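Local coordinates for protein serpin-12 (Manduca sexta, PDB 6CJ7) that controls prophenoloxidase activation in larval hemolymph, probably by inhibiting serine proteases as other inhibitory serpins do, at residues P180-T186 / D327-G331; A185-F191 / V200-Q205; R208-A212 / V223-F227; A220-V224 / S350-R354; F275-I281 / H320-I326. One frame throughout, in Å; residues are numbered along the deposited sequence.

Interaction 1 of 5, residues P180-T186 / D327-G331; sequences PFREQAT and DERGG
Pro180, extended at phi/psi -73/153, lies against the chain leaving strand 317-326: its CA is 3.7 Å from Gly330 CA, its CB 3.6 Å from Gly330 N, and its CD 3.3 Å from Gly331 O. The fit demands a glycine, since an ideal CB on Gly330 would fall 2.4 Å from Pro180 N. Phe181, still extended, donates N to Glu328 O at 2.9 Å (N-H...O angle 139°), and its CB meets Glu328 CB at 3.7 Å; chi1 near -72° then leads the ring away, edge-to-face with Trp177. Residues 327-331 are the start of the reactive-centre loop of a serpin, leaving strand 317-326 at the breach, where the top of sheet A opens for loop insertion in this family. Asp327 OD1 closes an Asx turn on Arg329 N (3.1 Å) and also forms a salt bridge with Lys174. From Glu183 the first segment takes helical phi/psi for three residues, with Ala185 N bonded to Arg182 O at 2.9 Å and Thr186 N to Glu183 O at 3.0 Å. Glu183 CG approaches Glu328 CD at 4.1 Å. Thr186, back in extended conformation with chi1 m, donates OG1 to Glu328 OE1 at 2.7 Å. Glu328 is m at chi1 and p at chi2; its OE2 forms a salt bridge with Lys274 of strand 265-282.

Interaction 2 of 5, residues A185-F191 / V200-Q205; sequences ATQKRNF and VASFMQ
Strands 187-191 and 200-205 run antiparallel with a marked twist: their axes come within 4.6 Å and their directions differ by 128°. Gln187 with Phe203 (CA-CA 5.3 Å) and Arg189 with Ala201 (5.8 Å) are hydrogen-bonded pairs; Lys188 with Ser202 (4.7 Å) and Asn190 with Val200 (4.6 Å) are non-hydrogen-bonded. Gln187 N to Phe203 O is 2.9 Å, Phe203 N to Gln187 O 2.8 Å, Arg189 N to Ala201 O 3.1 Å and Ala201 N to Arg189 O 3.0 Å. This hairpin forms an end of sheet C, in the gate region of serpins. Beyond the ladder, one water joins Thr186 OG1 and Gln205 N, 2.9 Å from each; Thr186 OG1 itself donates to Glu328. Lys188, Asn190, Val200 and Ser202 share one face, where Lys188 CG meets Val200 CG1 at 3.8 Å. On the other, Phe203 (chi1 m) sets CD1 3.6 Å from Arg189 CB and CZ 4.1 Å from Phe191 CB. Gln205 OE1 accepts from Arg189 NH2 at a very short 2.3 Å and, weakly, from NE at 2.7 Å; a long, weak ion pair links Arg189 to Glu271. The chemistry is thus mainly backbone pairing, with aromatic packing round Phe203 and an arginine-to-amide hydrogen bond added.

Interaction 3 of 5, residues R208-A212 / V223-F227; sequences RYFKA and VVLPF
At the centre lies the ring of Phe210 (chi1 m), with Leu225 CD2 over one face, 3.6 Å from the ring centroid and 17° off the normal, a CH-pi contact. Val223 CG2 packs 3.5 Å from Phe210 CB, while Pro226 CD reaches the ring edge at 4.2 Å from Phe210 CD1. Next outward, Ala212 CB touches Val223 CG2 at 4.1 Å. The axes of strands 208-210 and 223-226 pass 7.8 Å apart at 106°, because the chain turns a corner at Lys211: Arg208 and Phe210 pair through their backbones with strand 265-282, whereas Ala212 lies opposite Val223 (CA-CA 4.3 Å) as a non-hydrogen-bonded antiparallel pair. This is the serpin passage from sheet C to the first strand of sheet B. Backbone bonding begins at the corner, where Val224 N donates to Lys211 O at 2.9 Å (153°). Lys211 (chi m, t, m, m) curls back so that CE lies 3.9 Å from Val224 CG1, and one water is held by Lys211 N (2.8 Å), Lys211 NZ (2.9 Å) and Val224 O (2.7 Å). Direct bond and water together thus keep the polar rim hydrogen-bonded beside the apolar cluster.

Interaction 4 of 5, residues A220-V224 / S350-R354; sequences AKVVV and SLYFR
This is a crossed packing of two strands, not a pairing: strand 351-354, which follows the reactive-centre loop, unmodelled at 332-346, and pairs in parallel with strand 265-282 in sheet C, lies across strand 220-224 of sheet B. Their axes are 8.4 Å apart at 90°, and the nearest CA atoms, those of Lys221 and Phe353, are 7.4 Å apart. Phe353 (chi1 t) points CB toward the other strand and receives Val223 CG1 over its ring face, 3.9 Å from the centroid and 5° off the normal, a CH-pi contact; Lys221 O meets the ring edge, 3.6 Å from Phe353 CE2. Lys221, with chi1 m and the rest t, extends past Leu351, whose CD1 is 3.7 Å from Lys221 CD, and donates NZ to Tyr352 O at 2.7 Å. Two waters, 3.1 and 3.2 Å from Lys221 NZ, accept from Arg354 N and Tyr352 N, each at 3.0 Å. A single lysine thus bonds to the backbone of strand 351-354, directly and through water, beside an aromatic-aliphatic core.

Interaction 5 of 5, residues F275-I281 / H320-I326; sequences FSIKADI and HSAVLTI
Every backbone donor and acceptor facing across the middle of this pair is used. Strands 275-281 and 320-326 run almost exactly antiparallel (176°, axes 4.7 Å apart). Ile277 N to Leu324 O is 2.9 Å, Leu324 N to Ile277 O 3.0 Å, Ala279 N to Ala322 O and Ala322 N to Ala279 O both 2.9 Å, Ile281 N to His320 O 2.7 Å and His320 N to Ile281 O 2.9 Å; Ile326 N to Phe275 O, 3.0 Å, ends the ladder. On the face of Ser276, Lys278 and Asp280, Ser276 OG and Thr325 OG1 hydrogen-bond at 2.7 Å, and Asp280 OD2 takes Ser321 OG at 2.8 Å and the Lys278 NZ salt bridge at 2.7 Å. The opposite face is largely apolar: Ile326 CG1 sits 4.1 Å from the Phe275 ring centroid in a CH-pi contact. There His320 ND1 and NE2 bond Asn169 O and Ser39 N. Such pairing of strands five and six belongs to serpin sheet A, with the histidine at its shutter region.

Interaction 5 is the most central, about 9 Å from the chain's centre, and relies on a long backbone ladder, complete from Ile277 to Ile281; interactions 1 to 4 lie 21 to 26 Å out, with only interaction 3 buried among them. Interactions 3 and 4 share Val223 and Val224 and meet through Ala212, so the Phe210 and Phe353 clusters form one apolar region between sheets B and C, with polar atoms and water at its rims. Interactions 1 and 2 share Ala185 and Thr186, and Met204 SD packs against Asp327 and Glu328; Met204 CE also touches Ile326 of interaction 5. Interaction 2 repeats the ladder chemistry on a shorter, twisted hairpin, whereas interaction 1 joins two loops with just two hydrogen bonds.

Interaction 1 of 5, residues P180-T186 / D327-G331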
# COMPACT_ATOMS: atom_id res chain seq x y z
N PRO A 180 8.40 10.48 -20.90
CA PRO A 180 7.13 9.87 -21.31
C PRO A 180 7.35 8.65 -22.18
O PRO A 180 8.36 8.50 -22.87
CB PRO A 180 6.44 10.98 -22.10
CG PRO A 180 7.54 11.86 -22.58
CD PRO A 180 8.60 11.80 -21.53
N PHE A 181 6.37 7.75 -22.12
CA PHE A 181 6.16 6.77 -23.18
C PHE A 181 5.44 7.45 -24.34
O PHE A 181 4.49 8.21 -24.12
CB PHE A 181 5.32 5.60 -22.69
CG PHE A 181 6.03 4.68 -21.75
CD1 PHE A 181 6.77 3.61 -22.23
CD2 PHE A 181 5.92 4.85 -20.38
CE1 PHE A 181 7.41 2.74 -21.36
CE2 PHE A 181 6.56 3.99 -19.50
CZ PHE A 181 7.30 2.94 -19.99
N ARG A 182 5.89 7.17 -25.56
CA ARG A 182 5.22 7.66 -26.75
C ARG A 182 3.90 6.92 -26.92
O ARG A 182 3.88 5.69 -27.01
CB ARG A 182 6.13 7.47 -27.97
CG ARG A 182 5.98 8.51 -29.07
CD ARG A 182 7.07 8.39 -30.15
NE ARG A 182 7.16 7.04 -30.71
CZ ARG A 182 6.42 6.59 -31.71
NH1 ARG A 182 5.51 7.39 -32.27
NH2 ARG A 182 6.57 5.35 -32.16
N GLU A 183 2.79 7.66 -26.91
CA GLU A 183 1.47 7.04 -27.02
C GLU A 183 1.36 6.19 -28.29
O GLU A 183 0.84 5.07 -28.25
CB GLU A 183 0.37 8.10 -27.01
CG GLU A 183 -0.21 8.40 -25.65
CD GLU A 183 -1.39 9.35 -25.74
OE1 GLU A 183 -1.46 10.28 -24.90
OE2 GLU A 183 -2.23 9.18 -26.64
N GLN A 184 1.83 6.72 -29.42
CA GLN A 184 1.69 5.94 -30.65
C GLN A 184 2.59 4.71 -30.66
O GLN A 184 2.45 3.88 -31.57
CB GLN A 184 1.96 6.83 -31.88
CG GLN A 184 0.71 7.54 -32.43
CD GLN A 184 0.06 6.82 -33.61
OE1 GLN A 184 -0.23 5.62 -33.54
NE2 GLN A 184 -0.18 7.56 -34.68
N ALA A 185 3.46 4.54 -29.67
CA ALA A 185 4.24 3.32 -29.51
C ALA A 185 3.53 2.25 -28.68
O ALA A 185 4.00 1.11 -28.65
CB ALA A 185 5.60 3.62 -28.88
N THR A 186 2.43 2.59 -28.01
CA THR A 186 1.70 1.59 -27.23
C THR A 186 1.00 0.64 -28.18
O THR A 186 0.34 1.07 -29.12
CB THR A 186 0.68 2.27 -26.32
OG1 THR A 186 1.38 3.11 -25.40
CG2 THR A 186 -0.12 1.23 -25.52
N ASP A 327 0.13 4.96 -16.83
CA ASP A 327 -0.11 5.14 -18.26
C ASP A 327 1.13 5.80 -18.86
O ASP A 327 2.20 5.82 -18.24
CB ASP A 327 -1.42 5.91 -18.52
CG ASP A 327 -1.41 7.35 -18.01
OD1 ASP A 327 -0.33 7.94 -17.77
OD2 ASP A 327 -2.52 7.91 -17.86
N GLU A 328 1.00 6.34 -20.08
CA GLU A 328 2.17 6.79 -20.82
C GLU A 328 2.74 8.13 -20.36
O GLU A 328 3.86 8.47 -20.75
CB GLU A 328 1.85 6.93 -22.31
CG GLU A 328 1.52 5.64 -23.06
CD GLU A 328 0.03 5.28 -23.04
OE1 GLU A 328 -0.37 4.46 -23.89
OE2 GLU A 328 -0.73 5.76 -22.19
N ARG A 329 1.99 8.90 -19.59
CA ARG A 329 2.28 10.33 -19.49
C ARG A 329 3.58 10.60 -18.72
O ARG A 329 3.85 9.98 -17.69
CB ARG A 329 1.11 11.07 -18.84
CG ARG A 329 1.10 12.54 -19.20
CD ARG A 329 -0.12 13.29 -18.68
NE ARG A 329 0.02 14.72 -18.95
CZ ARG A 329 0.17 15.65 -18.01
NH1 ARG A 329 0.19 15.30 -16.73
NH2 ARG A 329 0.29 16.92 -18.36
N GLY A 330 4.37 11.54 -19.25
CA GLY A 330 5.64 11.90 -18.64
C GLY A 330 5.93 13.38 -18.80
O GLY A 330 5.21 14.11 -19.48
N GLY A 331 7.03 13.80 -18.17
CA GLY A 331 7.47 15.19 -18.24
C GLY A 331 8.33 15.51 -19.45
O GLY A 331 8.19 14.88 -20.50

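Interaction 2 of 5, residues A185-F191 / V200-Q205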
# COMPACT_ATOMS: atom_id res chain seq x y z
N ALA A 185 3.46 4.54 -29.67
CA ALA A 185 4.24 3.32 -29.51
C ALA A 185 3.53 2.25 -28.68
O ALA A 185 4.00 1.11 -28.65
CB ALA A 185 5.60 3.62 -28.88
N THR A 186 2.43 2.59 -28.01
CA THR A 186 1.70 1.59 -27.23
C THR A 186 1.00 0.64 -28.18
O THR A 186 0.34 1.07 -29.12
CB THR A 186 0.68 2.27 -26.32
OG1 THR A 186 1.38 3.11 -25.40
CG2 THR A 186 -0.12 1.23 -25.52
N GLN A 187 1.15 -0.66 -27.93
CA GLN A 187 0.69 -1.67 -28.88
C GLN A 187 -0.08 -2.77 -28.16
O GLN A 187 0.23 -3.13 -27.03
CB GLN A 187 1.86 -2.31 -29.64
CG GLN A 187 2.66 -1.39 -30.58
CD GLN A 187 1.83 -0.65 -31.62
OE1 GLN A 187 0.74 -1.08 -32.01
NE2 GLN A 187 2.35 0.49 -32.06
N LYS A 188 -1.06 -3.33 -28.86
CA LYS A 188 -1.81 -4.47 -28.35
C LYS A 188 -1.05 -5.75 -28.68
O LYS A 188 -0.81 -6.06 -29.85
CB LYS A 188 -3.22 -4.50 -28.93
CG LYS A 188 -4.15 -3.55 -28.19
CD LYS A 188 -5.52 -3.47 -28.84
CE LYS A 188 -6.59 -3.20 -27.79
NZ LYS A 188 -6.37 -1.95 -27.03
N ARG A 189 -0.66 -6.48 -27.64
CA ARG A 189 0.08 -7.73 -27.74
C ARG A 189 -0.53 -8.71 -26.75
O ARG A 189 -1.25 -8.30 -25.84
CB ARG A 189 1.58 -7.54 -27.45
CG ARG A 189 2.22 -6.37 -28.17
CD ARG A 189 3.70 -6.27 -27.82
NE ARG A 189 4.34 -5.11 -28.45
CZ ARG A 189 5.00 -5.16 -29.60
NH1 ARG A 189 5.10 -6.32 -30.24
NH2 ARG A 189 5.55 -4.06 -30.10
N ASN A 190 -0.22 -9.99 -26.90
CA ASN A 190 -0.77 -10.96 -25.95
C ASN A 190 0.01 -10.97 -24.64
O ASN A 190 1.24 -10.89 -24.61
CB ASN A 190 -0.79 -12.35 -26.55
CG ASN A 190 -2.10 -12.63 -27.28
OD1 ASN A 190 -3.16 -12.14 -26.88
ND2 ASN A 190 -2.03 -13.40 -28.34
N PHE A 191 -0.74 -11.03 -23.55
CA PHE A 191 -0.23 -11.28 -22.21
C PHE A 191 -0.64 -12.70 -21.85
O PHE A 191 -1.80 -13.08 -22.07
CB PHE A 191 -0.82 -10.26 -21.23
CG PHE A 191 -0.32 -10.39 -19.82
CD1 PHE A 191 -0.84 -11.35 -18.97
CD2 PHE A 191 0.65 -9.52 -19.35
CE1 PHE A 191 -0.38 -11.44 -17.65
CE2 PHE A 191 1.11 -9.62 -18.05
CZ PHE A 191 0.59 -10.57 -17.19
N VAL A 200 -5.32 -10.05 -24.70
CA VAL A 200 -4.78 -8.82 -25.29
C VAL A 200 -4.61 -7.77 -24.20
O VAL A 200 -5.52 -7.55 -23.40
CB VAL A 200 -5.71 -8.32 -26.40
CG1 VAL A 200 -5.40 -6.88 -26.76
CG2 VAL A 200 -5.60 -9.23 -27.60
N ALA A 201 -3.45 -7.12 -24.19
CA ALA A 201 -3.19 -6.00 -23.29
C ALA A 201 -2.46 -4.90 -24.06
O ALA A 201 -1.89 -5.13 -25.14
CB ALA A 201 -2.37 -6.42 -22.06
N SER A 202 -2.50 -3.70 -23.50
CA SER A 202 -1.86 -2.52 -24.09
C SER A 202 -0.46 -2.35 -23.50
O SER A 202 -0.31 -1.94 -22.34
CB SER A 202 -2.70 -1.27 -23.85
OG SER A 202 -3.91 -1.34 -24.58
N PHE A 203 0.56 -2.64 -24.29
CA PHE A 203 1.94 -2.56 -23.84
C PHE A 203 2.53 -1.22 -24.25
O PHE A 203 2.66 -0.91 -25.44
CB PHE A 203 2.76 -3.71 -24.41
CG PHE A 203 2.43 -5.04 -23.81
CD1 PHE A 203 1.40 -5.82 -24.33
CD2 PHE A 203 3.13 -5.51 -22.72
CE1 PHE A 203 1.10 -7.05 -23.78
CE2 PHE A 203 2.84 -6.73 -22.17
CZ PHE A 203 1.81 -7.51 -22.70
N MET A 204 2.88 -0.41 -23.26
CA MET A 204 3.70 0.77 -23.49
C MET A 204 5.12 0.34 -23.82
O MET A 204 5.61 -0.66 -23.29
CB MET A 204 3.69 1.64 -22.24
CG MET A 204 2.30 1.91 -21.76
SD MET A 204 2.30 3.07 -20.38
CE MET A 204 3.11 2.04 -19.13
N GLN A 205 5.78 1.09 -24.70
CA GLN A 205 7.09 0.67 -25.17
C GLN A 205 8.04 1.85 -25.22
O GLN A 205 7.66 2.95 -25.62
CB GLN A 205 7.02 0.04 -26.57
CG GLN A 205 6.13 -1.17 -26.68
CD GLN A 205 6.02 -1.64 -28.11
OE1 GLN A 205 5.20 -2.51 -28.43
NE2 GLN A 205 6.83 -1.07 -28.98
O HOH W 1 4.21 3.48 -25.40

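Interaction 3 of 5, residues R208-A212 / V223-F227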
# COMPACT_ATOMS: atom_id res chain seq x y z
N ARG A 208 15.40 3.08 -23.43
CA ARG A 208 16.19 4.11 -22.76
C ARG A 208 17.13 3.43 -21.79
O ARG A 208 17.03 2.23 -21.51
CB ARG A 208 15.32 5.11 -21.98
CG ARG A 208 14.04 5.55 -22.66
CD ARG A 208 13.65 6.92 -22.18
NE ARG A 208 12.96 6.89 -20.89
NH1 ARG A 208 11.11 6.72 -19.55
NH2 ARG A 208 10.90 6.52 -21.84
N TYR A 209 18.03 4.23 -21.23
CA TYR A 209 18.83 3.77 -20.11
C TYR A 209 17.99 3.83 -18.84
O TYR A 209 17.39 4.87 -18.53
CB TYR A 209 20.11 4.60 -19.99
CG TYR A 209 21.18 4.15 -20.95
CD1 TYR A 209 21.27 4.70 -22.22
CD2 TYR A 209 22.07 3.15 -20.61
CE1 TYR A 209 22.24 4.28 -23.11
CE2 TYR A 209 23.04 2.72 -21.48
CZ TYR A 209 23.12 3.29 -22.74
OH TYR A 209 24.09 2.86 -23.61
N PHE A 210 17.88 2.70 -18.15
CA PHE A 210 17.27 2.61 -16.83
C PHE A 210 18.23 1.87 -15.92
O PHE A 210 18.97 0.98 -16.35
CB PHE A 210 15.96 1.82 -16.82
CG PHE A 210 14.85 2.41 -17.64
CD1 PHE A 210 14.12 3.49 -17.17
CD2 PHE A 210 14.47 1.82 -18.83
CE1 PHE A 210 13.08 4.01 -17.93
CE2 PHE A 210 13.44 2.33 -19.57
CZ PHE A 210 12.74 3.42 -19.13
N LYS A 211 18.18 2.20 -14.63
CA LYS A 211 18.76 1.30 -13.64
C LYS A 211 18.07 -0.05 -13.77
O LYS A 211 16.84 -0.15 -13.68
CB LYS A 211 18.60 1.89 -12.24
CG LYS A 211 19.19 3.32 -12.11
CD LYS A 211 19.16 3.81 -10.66
CE LYS A 211 17.77 4.25 -10.22
NZ LYS A 211 17.02 5.19 -11.12
N ALA A 212 18.85 -1.09 -14.02
CA ALA A 212 18.28 -2.39 -14.36
C ALA A 212 19.34 -3.46 -14.18
O ALA A 212 20.54 -3.18 -14.14
CB ALA A 212 17.73 -2.42 -15.79
N VAL A 223 13.80 -3.71 -13.48
CA VAL A 223 13.99 -2.37 -14.04
C VAL A 223 13.40 -1.35 -13.07
O VAL A 223 12.38 -1.61 -12.42
CB VAL A 223 13.39 -2.24 -15.46
CG1 VAL A 223 11.87 -2.24 -15.45
CG2 VAL A 223 13.93 -0.99 -16.16
N VAL A 224 14.07 -0.20 -12.93
CA VAL A 224 13.64 0.89 -12.06
C VAL A 224 13.20 2.05 -12.94
O VAL A 224 14.01 2.62 -13.69
CB VAL A 224 14.78 1.34 -11.13
CG1 VAL A 224 14.32 2.51 -10.26
CG2 VAL A 224 15.28 0.18 -10.27
N LEU A 225 11.91 2.40 -12.87
CA LEU A 225 11.35 3.44 -13.72
C LEU A 225 11.08 4.70 -12.90
O LEU A 225 10.18 4.68 -12.05
CB LEU A 225 10.07 2.94 -14.38
CG LEU A 225 10.19 1.56 -15.04
CD1 LEU A 225 8.84 1.03 -15.49
CD2 LEU A 225 11.19 1.64 -16.20
N PRO A 226 11.81 5.80 -13.10
CA PRO A 226 11.63 6.96 -12.21
C PRO A 226 10.43 7.82 -12.59
O PRO A 226 10.09 8.00 -13.76
CB PRO A 226 12.93 7.75 -12.39
CG PRO A 226 13.84 6.87 -13.20
CD PRO A 226 12.96 5.96 -13.99
N PHE A 227 9.78 8.36 -11.56
CA PHE A 227 8.75 9.36 -11.75
C PHE A 227 9.38 10.76 -11.66
O PHE A 227 10.58 10.90 -11.43
CB PHE A 227 7.62 9.15 -10.73
CG PHE A 227 6.77 7.94 -11.01
CD1 PHE A 227 7.00 6.74 -10.34
CD2 PHE A 227 5.73 7.99 -11.95
CE1 PHE A 227 6.19 5.62 -10.59
CE2 PHE A 227 4.94 6.87 -12.21
CZ PHE A 227 5.17 5.69 -11.53
O HOH W 2 16.30 4.05 -13.69

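Interaction 4 of 5, residues A220-V224 / S350-R354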
# COMPACT_ATOMS: atom_id res chain seq x y z
N ALA A 220 15.26 -13.30 -11.45
CA ALA A 220 14.32 -12.32 -11.98
C ALA A 220 15.07 -11.15 -12.59
O ALA A 220 16.18 -10.81 -12.17
CB ALA A 220 13.37 -11.82 -10.89
N LYS A 221 14.44 -10.52 -13.58
CA LYS A 221 14.92 -9.27 -14.14
C LYS A 221 14.28 -8.11 -13.38
O LYS A 221 13.15 -8.21 -12.90
CB LYS A 221 14.57 -9.15 -15.62
CG LYS A 221 15.29 -10.10 -16.53
CD LYS A 221 14.71 -9.97 -17.93
CE LYS A 221 15.40 -10.90 -18.92
NZ LYS A 221 14.96 -10.63 -20.31
N VAL A 222 15.02 -7.00 -13.29
CA VAL A 222 14.59 -5.82 -12.54
C VAL A 222 14.80 -4.59 -13.42
O VAL A 222 15.86 -4.44 -14.03
CB VAL A 222 15.40 -5.66 -11.24
CG1 VAL A 222 15.00 -4.37 -10.50
CG2 VAL A 222 15.21 -6.88 -10.34
N VAL A 223 13.80 -3.71 -13.48
CA VAL A 223 13.99 -2.37 -14.04
C VAL A 223 13.40 -1.35 -13.07
O VAL A 223 12.38 -1.61 -12.42
CB VAL A 223 13.39 -2.24 -15.46
CG1 VAL A 223 11.87 -2.24 -15.45
CG2 VAL A 223 13.93 -0.99 -16.16
N VAL A 224 14.07 -0.20 -12.93
CA VAL A 224 13.64 0.89 -12.06
C VAL A 224 13.20 2.05 -12.94
O VAL A 224 14.01 2.62 -13.69
CB VAL A 224 14.78 1.34 -11.13
CG1 VAL A 224 14.32 2.51 -10.26
CG2 VAL A 224 15.28 0.18 -10.27
N SER A 350 21.08 -3.92 -24.09
CA SER A 350 21.71 -4.75 -23.08
C SER A 350 20.71 -5.69 -22.43
O SER A 350 21.05 -6.81 -22.05
CB SER A 350 22.38 -3.88 -22.01
OG SER A 350 23.02 -2.75 -22.60
N LEU A 351 19.46 -5.25 -22.31
CA LEU A 351 18.43 -6.02 -21.63
C LEU A 351 17.11 -5.83 -22.35
O LEU A 351 16.73 -4.69 -22.65
CB LEU A 351 18.30 -5.58 -20.16
CG LEU A 351 17.18 -6.19 -19.31
CD1 LEU A 351 17.35 -7.69 -19.21
CD2 LEU A 351 17.14 -5.56 -17.93
N TYR A 352 16.44 -6.93 -22.65
CA TYR A 352 15.04 -6.91 -23.04
C TYR A 352 14.19 -7.15 -21.80
O TYR A 352 14.40 -8.14 -21.09
CB TYR A 352 14.73 -8.00 -24.08
CG TYR A 352 15.26 -7.73 -25.46
CD1 TYR A 352 14.54 -6.94 -26.35
CD2 TYR A 352 16.45 -8.29 -25.89
CE1 TYR A 352 15.02 -6.70 -27.63
CE2 TYR A 352 16.93 -8.05 -27.17
CZ TYR A 352 16.21 -7.26 -28.03
OH TYR A 352 16.68 -7.02 -29.30
N PHE A 353 13.24 -6.26 -21.55
CA PHE A 353 12.34 -6.38 -20.41
C PHE A 353 10.92 -6.34 -20.95
O PHE A 353 10.35 -5.27 -21.16
CB PHE A 353 12.58 -5.28 -19.37
CG PHE A 353 11.97 -5.57 -18.03
CD1 PHE A 353 10.60 -5.42 -17.82
CD2 PHE A 353 12.76 -5.97 -16.95
CE1 PHE A 353 10.02 -5.68 -16.58
CE2 PHE A 353 12.18 -6.23 -15.70
CZ PHE A 353 10.81 -6.08 -15.52
N ARG A 354 10.34 -7.52 -21.16
CA ARG A 354 9.00 -7.62 -21.72
C ARG A 354 8.11 -8.27 -20.67
O ARG A 354 8.22 -9.48 -20.41
CB ARG A 354 9.03 -8.42 -23.02
CG ARG A 354 7.71 -9.02 -23.44
CD ARG A 354 7.80 -9.51 -24.85
NE ARG A 354 8.80 -10.57 -25.00
CZ ARG A 354 9.26 -10.98 -26.17
NH1 ARG A 354 8.82 -10.43 -27.29
NH2 ARG A 354 10.18 -11.95 -26.22
O HOH W 3 11.98 -10.05 -20.78
O HOH W 4 17.40 -9.69 -22.14

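Interaction 5 of 5, residues F275-I281 / H320-I326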
# COMPACT_ATOMS: atom_id res chain seq x y z
N PHE A 275 -1.78 -0.59 -16.67
CA PHE A 275 -2.75 -1.20 -15.76
C PHE A 275 -3.25 -0.16 -14.77
O PHE A 275 -2.62 0.86 -14.52
CB PHE A 275 -2.17 -2.42 -15.04
CG PHE A 275 -1.03 -2.11 -14.12
CD1 PHE A 275 -1.25 -1.69 -12.80
CD2 PHE A 275 0.28 -2.27 -14.54
CE1 PHE A 275 -0.19 -1.41 -11.96
CE2 PHE A 275 1.34 -2.01 -13.70
CZ PHE A 275 1.12 -1.57 -12.41
N SER A 276 -4.42 -0.45 -14.22
CA SER A 276 -4.94 0.27 -13.06
C SER A 276 -5.53 -0.77 -12.13
O SER A 276 -6.43 -1.52 -12.54
CB SER A 276 -5.99 1.30 -13.48
OG SER A 276 -6.46 2.04 -12.36
N ILE A 277 -5.03 -0.86 -10.90
CA ILE A 277 -5.44 -1.91 -9.97
C ILE A 277 -6.00 -1.26 -8.71
O ILE A 277 -5.38 -0.36 -8.14
CB ILE A 277 -4.28 -2.88 -9.67
CG1 ILE A 277 -4.76 -4.01 -8.76
CG2 ILE A 277 -3.06 -2.17 -9.09
CD1 ILE A 277 -3.75 -5.12 -8.62
N LYS A 278 -7.19 -1.70 -8.30
CA LYS A 278 -7.83 -1.21 -7.09
C LYS A 278 -8.12 -2.39 -6.19
O LYS A 278 -8.66 -3.41 -6.65
CB LYS A 278 -9.14 -0.48 -7.41
CG LYS A 278 -9.92 -0.06 -6.17
CD LYS A 278 -11.38 0.23 -6.49
CE LYS A 278 -11.91 1.34 -5.60
NZ LYS A 278 -11.37 1.23 -4.22
N ALA A 279 -7.79 -2.26 -4.91
CA ALA A 279 -8.09 -3.30 -3.94
C ALA A 279 -8.74 -2.66 -2.73
O ALA A 279 -8.24 -1.66 -2.21
CB ALA A 279 -6.83 -4.06 -3.53
N ASP A 280 -9.84 -3.25 -2.27
CA ASP A 280 -10.47 -2.90 -0.99
C ASP A 280 -10.37 -4.11 -0.08
O ASP A 280 -10.84 -5.20 -0.45
CB ASP A 280 -11.93 -2.50 -1.17
CG ASP A 280 -12.13 -1.38 -2.16
OD1 ASP A 280 -13.03 -1.50 -3.01
OD2 ASP A 280 -11.40 -0.36 -2.08
N ILE A 281 -9.80 -3.93 1.11
CA ILE A 281 -9.35 -5.05 1.93
C ILE A 281 -9.85 -4.89 3.36
O ILE A 281 -9.62 -3.86 4.00
CB ILE A 281 -7.82 -5.16 1.94
CG1 ILE A 281 -7.27 -5.37 0.53
CG2 ILE A 281 -7.40 -6.27 2.86
CD1 ILE A 281 -5.77 -5.23 0.47
N HIS A 320 -8.67 -1.18 4.48
CA HIS A 320 -7.59 -0.63 3.67
C HIS A 320 -7.99 -0.64 2.20
O HIS A 320 -8.54 -1.61 1.70
CB HIS A 320 -6.30 -1.45 3.85
CG HIS A 320 -5.19 -1.05 2.91
ND1 HIS A 320 -4.78 0.26 2.74
CD2 HIS A 320 -4.42 -1.79 2.08
CE1 HIS A 320 -3.81 0.30 1.84
NE2 HIS A 320 -3.55 -0.93 1.44
N SER A 321 -7.71 0.46 1.51
CA SER A 321 -7.91 0.50 0.07
C SER A 321 -6.66 1.06 -0.60
O SER A 321 -6.02 1.97 -0.07
CB SER A 321 -9.12 1.36 -0.32
OG SER A 321 -9.26 1.38 -1.75
N ALA A 322 -6.34 0.51 -1.77
CA ALA A 322 -5.13 0.90 -2.48
C ALA A 322 -5.44 0.95 -3.96
O ALA A 322 -5.99 -0.02 -4.51
CB ALA A 322 -3.99 -0.09 -2.22
N VAL A 323 -5.12 2.07 -4.62
CA VAL A 323 -5.35 2.23 -6.05
C VAL A 323 -4.05 2.71 -6.69
O VAL A 323 -3.50 3.73 -6.27
CB VAL A 323 -6.48 3.23 -6.37
CG1 VAL A 323 -6.60 3.42 -7.88
CG2 VAL A 323 -7.82 2.75 -5.79
N LEU A 324 -3.58 2.00 -7.71
CA LEU A 324 -2.38 2.39 -8.45
C LEU A 324 -2.70 2.35 -9.93
O LEU A 324 -3.19 1.33 -10.43
CB LEU A 324 -1.21 1.46 -8.16
CG LEU A 324 0.03 1.65 -9.03
CD1 LEU A 324 0.68 2.99 -8.68
CD2 LEU A 324 1.00 0.49 -8.82
N THR A 325 -2.42 3.44 -10.63
CA THR A 325 -2.69 3.55 -12.07
C THR A 325 -1.41 3.97 -12.76
O THR A 325 -0.74 4.90 -12.30
CB THR A 325 -3.79 4.58 -12.37
OG1 THR A 325 -4.99 4.21 -11.68
CG2 THR A 325 -4.08 4.64 -13.86
N ILE A 326 -1.08 3.32 -13.88
CA ILE A 326 0.02 3.80 -14.70
C ILE A 326 -0.46 3.99 -16.14
O ILE A 326 -1.36 3.29 -16.60
CB ILE A 326 1.26 2.87 -14.67
CG1 ILE A 326 1.01 1.53 -15.35
CG2 ILE A 326 1.75 2.66 -13.23
CD1 ILE A 326 2.31 0.79 -15.58